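Local coordinates for protein beta-glucosidase (Chaetomella raphigera, PDB 6JXG) that probably hydrolyses terminal, non-reducing beta-D-glucosyl residues to release beta-D-glucose, as a secreted glycoside hydrolase family 3 enzyme of cellulose breakdown, at residues E553-A565 with A642-D654. Residues are numbered along the deposited sequence; the frame is centred on the assembly and turned at random.
Sequences EGLFVDYRHFDQA and APASPPKQLRGFD
Arg560 leaves helix 559-564 with CG beside its own backbone N (chi1 -67°) and then runs extended to NE, which carries its guanidinium past Pro646 to Gln649; Tyr559, with CG between its N and carbonyl carbon (chi1 69°), sends its hydroxyl to the start of strand 649-654. The methylenes of Arg560 lie across the proline ring, CG 3.6 Å from Pro646 CB, while Phe556 CE1 approaches Pro646 N at 3.6 Å. At the far end, Arg560 NH2 donates to a lone pair of Gln649 OE1 (2.9 Å, 162° at the hydrogen), although the guanidinium and amide planes stand nearly perpendicular. NH2 also donates to a water that in turn reaches Leu650 O, and NH1 forms a salt bridge with Asp130. Tyr559 OH accepts a nearly straight bond from Leu650 N (3.0 Å) at the ring edge and bonds to Asp130 too. Farther along the helix, Gln564 NE2 comes within 3.4 Å of Pro647 CD. Asp563 OD2 makes a long salt bridge to Lys648 NZ (3.9 Å) and a water link to Lys648 N; a second water on NZ holds OD1 only weakly. OD1 also pairs with Arg702, and NZ bonds to Ser701 O. A leucine in place of Arg560 would probably leave Gln649 OE1 without its N-H donor and Asp130 without its guanidinium. The contact thus joins the family's C-terminal domain to its fibronectin type III-like domain through bonds of buried Arg560, Tyr559 and Gln649 beside Pro646, with Asp563-Lys648 less buried; Asp130 probably partly neutralises Arg560, near Arg651, whose NE bonds to Asp674 O.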
loop_
_atom_site.group_PDB
_atom_site.type_symbol
_atom_site.label_atom_id
_atom_site.label_comp_id
_atom_site.label_asym_id
_atom_site.label_seq_id
_atom_site.Cartn_x
_atom_site.Cartn_y
_atom_site.Cartn_z
ATOM N N GLU A 553 11.391 9.119 17.039
ATOM C CA GLU A 553 11.807 9.763 15.798
ATOM C C GLU A 553 10.774 10.751 15.361
ATOM O O GLU A 553 11.047 11.601 14.537
ATOM C CB GLU A 553 12.043 8.704 14.714
ATOM C CG GLU A 553 10.832 7.884 14.248
ATOM C CD GLU A 553 10.451 6.701 15.127
ATOM O OE1 GLU A 553 11.214 6.275 16.052
ATOM O OE2 GLU A 553 9.321 6.171 14.931
ATOM N N GLY A 554 9.546 10.568 15.852
ATOM C CA GLY A 554 8.465 11.488 15.615
ATOM C C GLY A 554 8.179 11.607 14.129
ATOM O O GLY A 554 8.064 10.625 13.395
ATOM N N LEU A 555 8.119 12.840 13.662
ATOM C CA LEU A 555 7.792 13.130 12.305
ATOM C C LEU A 555 8.813 12.666 11.277
ATOM O O LEU A 555 8.528 12.729 10.070
ATOM C CB LEU A 555 7.648 14.672 12.166
ATOM C CG LEU A 555 6.507 15.310 12.962
ATOM C CD1 LEU A 555 6.675 16.794 13.105
ATOM C CD2 LEU A 555 5.187 14.989 12.314
ATOM N N PHE A 556 10.015 12.307 11.734
ATOM C CA PHE A 556 11.177 12.193 10.885
ATOM C C PHE A 556 11.411 10.711 10.530
ATOM O O PHE A 556 12.172 10.024 11.158
ATOM C CB PHE A 556 12.401 12.847 11.591
ATOM C CG PHE A 556 12.210 14.333 11.863
ATOM C CD1 PHE A 556 12.452 15.247 10.892
ATOM C CD2 PHE A 556 11.755 14.780 13.105
ATOM C CE1 PHE A 556 12.271 16.590 11.145
ATOM C CE2 PHE A 556 11.529 16.121 13.356
ATOM C CZ PHE A 556 11.782 17.037 12.370
ATOM N N VAL A 557 10.705 10.275 9.499
ATOM C CA VAL A 557 10.666 8.909 9.056
ATOM C C VAL A 557 11.029 8.905 7.566
ATOM O O VAL A 557 10.707 9.842 6.840
ATOM C CB VAL A 557 9.264 8.409 9.320
ATOM C CG1 VAL A 557 8.861 7.324 8.422
ATOM C CG2 VAL A 557 9.128 7.996 10.781
ATOM N N ASP A 558 11.753 7.886 7.143
ATOM C CA ASP A 558 12.272 7.792 5.816
ATOM C C ASP A 558 13.029 9.098 5.427
ATOM O O ASP A 558 13.833 9.606 6.218
ATOM C CB ASP A 558 11.177 7.348 4.796
ATOM C CG ASP A 558 11.763 6.794 3.499
ATOM O OD1 ASP A 558 12.124 5.570 3.355
ATOM O OD2 ASP A 558 11.858 7.633 2.596
ATOM N N TYR A 559 12.771 9.643 4.247
ATOM C CA TYR A 559 13.569 10.778 3.729
ATOM C C TYR A 559 13.543 12.022 4.601
ATOM O O TYR A 559 14.475 12.818 4.563
ATOM C CB TYR A 559 13.194 11.150 2.277
ATOM C CG TYR A 559 11.812 11.781 2.095
ATOM C CD1 TYR A 559 11.673 13.132 1.941
ATOM C CD2 TYR A 559 10.652 10.988 2.075
ATOM C CE1 TYR A 559 10.442 13.740 1.800
ATOM C CE2 TYR A 559 9.441 11.577 1.847
ATOM C CZ TYR A 559 9.321 12.957 1.765
ATOM O OH TYR A 559 8.075 13.541 1.608
ATOM N N ARG A 560 12.448 12.225 5.331
ATOM C CA ARG A 560 12.354 13.318 6.305
ATOM C C ARG A 560 13.512 13.260 7.312
ATOM O O ARG A 560 14.082 14.293 7.658
ATOM C CB ARG A 560 11.021 13.224 7.049
ATOM C CG ARG A 560 9.777 13.483 6.188
ATOM C CD ARG A 560 8.507 12.946 6.900
ATOM N NE ARG A 560 7.301 13.664 6.449
ATOM C CZ ARG A 560 6.682 13.460 5.288
ATOM N NH1 ARG A 560 7.136 12.515 4.489
ATOM N NH2 ARG A 560 5.667 14.260 4.893
ATOM N N HIS A 561 13.858 12.061 7.757
ATOM C CA HIS A 561 15.027 11.853 8.611
ATOM C C HIS A 561 16.349 12.082 7.927
ATOM O O HIS A 561 17.223 12.807 8.462
ATOM C CB HIS A 561 14.991 10.474 9.252
ATOM C CG HIS A 561 16.254 10.078 9.936
ATOM N ND1 HIS A 561 16.710 10.662 11.100
ATOM C CD2 HIS A 561 17.137 9.100 9.633
ATOM C CE1 HIS A 561 17.841 10.076 11.464
ATOM N NE2 HIS A 561 18.110 9.118 10.597
ATOM N N PHE A 562 16.517 11.479 6.774
ATOM C CA PHE A 562 17.777 11.659 6.015
ATOM C C PHE A 562 17.988 13.153 5.792
ATOM O O PHE A 562 19.147 13.649 5.964
ATOM C CB PHE A 562 17.789 10.873 4.712
ATOM C CG PHE A 562 17.865 9.388 4.903
ATOM C CD1 PHE A 562 19.049 8.719 4.736
ATOM C CD2 PHE A 562 16.722 8.641 5.276
ATOM C CE1 PHE A 562 19.138 7.369 4.896
ATOM C CE2 PHE A 562 16.822 7.268 5.514
ATOM C CZ PHE A 562 18.033 6.623 5.306
ATOM N N ASP A 563 16.905 13.858 5.413
ATOM C CA ASP A 563 17.011 15.279 5.123
ATOM C C ASP A 563 17.352 16.047 6.440
ATOM O O ASP A 563 18.293 16.852 6.483
ATOM C CB ASP A 563 15.707 15.843 4.503
ATOM C CG ASP A 563 15.402 15.285 3.154
ATOM O OD1 ASP A 563 16.278 14.630 2.545
ATOM O OD2 ASP A 563 14.275 15.563 2.624
ATOM N N GLN A 564 16.627 15.791 7.508
ATOM C CA GLN A 564 16.800 16.580 8.769
ATOM C C GLN A 564 18.171 16.339 9.414
ATOM O O GLN A 564 18.750 17.215 10.029
ATOM C CB GLN A 564 15.725 16.215 9.794
ATOM C CG GLN A 564 15.819 16.968 11.144
ATOM C CD GLN A 564 15.786 18.485 11.011
ATOM O OE1 GLN A 564 16.412 19.213 11.808
ATOM N NE2 GLN A 564 15.042 18.987 10.033
ATOM N N ALA A 565 18.668 15.145 9.279
ATOM C CA ALA A 565 19.913 14.772 9.873
ATOM C C ALA A 565 21.073 14.925 8.923
ATOM O O ALA A 565 22.190 14.607 9.297
ATOM C CB ALA A 565 19.803 13.321 10.317
ATOM N N ALA A 642 6.109 28.206 11.711
ATOM C CA ALA A 642 5.669 26.842 12.060
ATOM C C ALA A 642 6.644 26.138 12.963
ATOM O O ALA A 642 7.816 26.432 12.894
ATOM C CB ALA A 642 5.516 26.036 10.762
ATOM N N PRO A 643 6.185 25.139 13.768
ATOM C CA PRO A 643 7.089 24.418 14.574
ATOM C C PRO A 643 8.079 23.640 13.729
ATOM O O PRO A 643 7.868 23.518 12.555
ATOM C CB PRO A 643 6.162 23.500 15.412
ATOM C CG PRO A 643 4.993 23.282 14.552
ATOM C CD PRO A 643 4.814 24.621 13.904
ATOM N N ALA A 644 9.160 23.162 14.325
ATOM C CA ALA A 644 10.198 22.481 13.577
ATOM C C ALA A 644 9.678 21.208 12.882
ATOM O O ALA A 644 8.985 20.361 13.452
ATOM C CB ALA A 644 11.358 22.180 14.460
ATOM N N SER A 645 9.975 21.109 11.606
ATOM C CA SER A 645 9.316 20.115 10.740
ATOM C C SER A 645 10.355 19.530 9.766
ATOM O O SER A 645 11.454 20.095 9.629
ATOM C CB SER A 645 8.225 20.789 9.924
ATOM O OG SER A 645 7.336 21.533 10.707
ATOM N N PRO A 646 10.000 18.443 9.072
ATOM C CA PRO A 646 10.951 18.042 8.021
ATOM C C PRO A 646 11.185 19.200 7.073
ATOM O O PRO A 646 10.219 19.985 6.753
ATOM C CB PRO A 646 10.250 16.905 7.308
ATOM C CG PRO A 646 9.196 16.401 8.295
ATOM C CD PRO A 646 8.748 17.669 9.002
ATOM N N PRO A 647 12.421 19.299 6.578
ATOM C CA PRO A 647 12.739 20.377 5.630
ATOM C C PRO A 647 11.919 20.377 4.360
ATOM O O PRO A 647 11.564 21.433 3.923
ATOM C CB PRO A 647 14.215 20.157 5.288
ATOM C CG PRO A 647 14.730 19.205 6.302
ATOM C CD PRO A 647 13.596 18.508 6.972
ATOM N N LYS A 648 11.543 19.187 3.875
ATOM C CA LYS A 648 10.816 19.009 2.616
ATOM C C LYS A 648 9.736 17.939 2.877
ATOM O O LYS A 648 10.000 16.848 3.467
ATOM C CB LYS A 648 11.762 18.423 1.519
ATOM C CG LYS A 648 12.590 19.421 0.698
ATOM C CD LYS A 648 13.547 18.750 -0.304
ATOM C CE LYS A 648 14.719 18.098 0.442
ATOM N NZ LYS A 648 15.925 17.640 -0.273
ATOM N N GLN A 649 8.523 18.200 2.425
ATOM C CA GLN A 649 7.452 17.177 2.532
ATOM C C GLN A 649 6.735 17.112 1.204
ATOM O O GLN A 649 6.287 18.154 0.683
ATOM C CB GLN A 649 6.453 17.637 3.562
ATOM C CG GLN A 649 6.993 17.522 4.960
ATOM C CD GLN A 649 5.915 17.691 5.976
ATOM O OE1 GLN A 649 5.297 16.725 6.397
ATOM N NE2 GLN A 649 5.660 18.909 6.365
ATOM N N LEU A 650 6.592 15.910 0.657
ATOM C CA LEU A 650 5.943 15.737 -0.607
ATOM C C LEU A 650 4.540 16.251 -0.503
ATOM O O LEU A 650 3.842 15.841 0.417
ATOM C CB LEU A 650 5.873 14.253 -0.980
ATOM C CG LEU A 650 5.390 13.983 -2.388
ATOM C CD1 LEU A 650 6.298 14.397 -3.520
ATOM C CD2 LEU A 650 4.858 12.562 -2.602
ATOM N N ARG A 651 4.150 17.158 -1.401
ATOM C CA ARG A 651 2.764 17.638 -1.479
ATOM C C ARG A 651 2.166 17.683 -2.869
ATOM O O ARG A 651 1.053 18.253 -3.086
ATOM C CB ARG A 651 2.627 19.011 -0.763
ATOM C CG ARG A 651 2.973 19.011 0.710
ATOM C CD ARG A 651 2.030 18.169 1.568
ATOM N NE ARG A 651 2.078 18.488 2.979
ATOM C CZ ARG A 651 2.288 17.642 3.978
ATOM N NH1 ARG A 651 2.503 16.336 3.765
ATOM N NH2 ARG A 651 2.287 18.094 5.199
ATOM N N GLY A 652 2.824 17.038 -3.818
ATOM C CA GLY A 652 2.287 16.971 -5.179
ATOM C C GLY A 652 3.142 16.057 -6.037
ATOM O O GLY A 652 4.329 15.939 -5.806
ATOM N N PHE A 653 2.520 15.407 -6.997
ATOM C CA PHE A 653 3.256 14.683 -8.012
ATOM C C PHE A 653 2.403 14.576 -9.220
ATOM O O PHE A 653 1.155 14.565 -9.108
ATOM C CB PHE A 653 3.722 13.298 -7.504
ATOM C CG PHE A 653 2.607 12.384 -7.039
ATOM C CD1 PHE A 653 2.120 12.460 -5.749
ATOM C CD2 PHE A 653 2.062 11.440 -7.893
ATOM C CE1 PHE A 653 1.079 11.653 -5.349
ATOM C CE2 PHE A 653 1.055 10.583 -7.503
ATOM C CZ PHE A 653 0.569 10.655 -6.192
ATOM N N ASP A 654 3.014 14.473 -10.373
ATOM C CA ASP A 654 2.262 14.432 -11.637
ATOM C C ASP A 654 3.135 13.713 -12.659
ATOM O O ASP A 654 4.275 14.073 -12.866
ATOM C CB ASP A 654 1.924 15.883 -12.078
ATOM C CG ASP A 654 0.950 15.946 -13.264
ATOM O OD1 ASP A 654 0.296 14.880 -13.550
ATOM O OD2 ASP A 654 0.869 17.036 -13.905
HETATM O O HOH W 1 4.389 13.997 2.430
HETATM O O HOH W 2 12.504 16.358 4.487
HETATM O O HOH W 3 17.771 16.622 1.267
#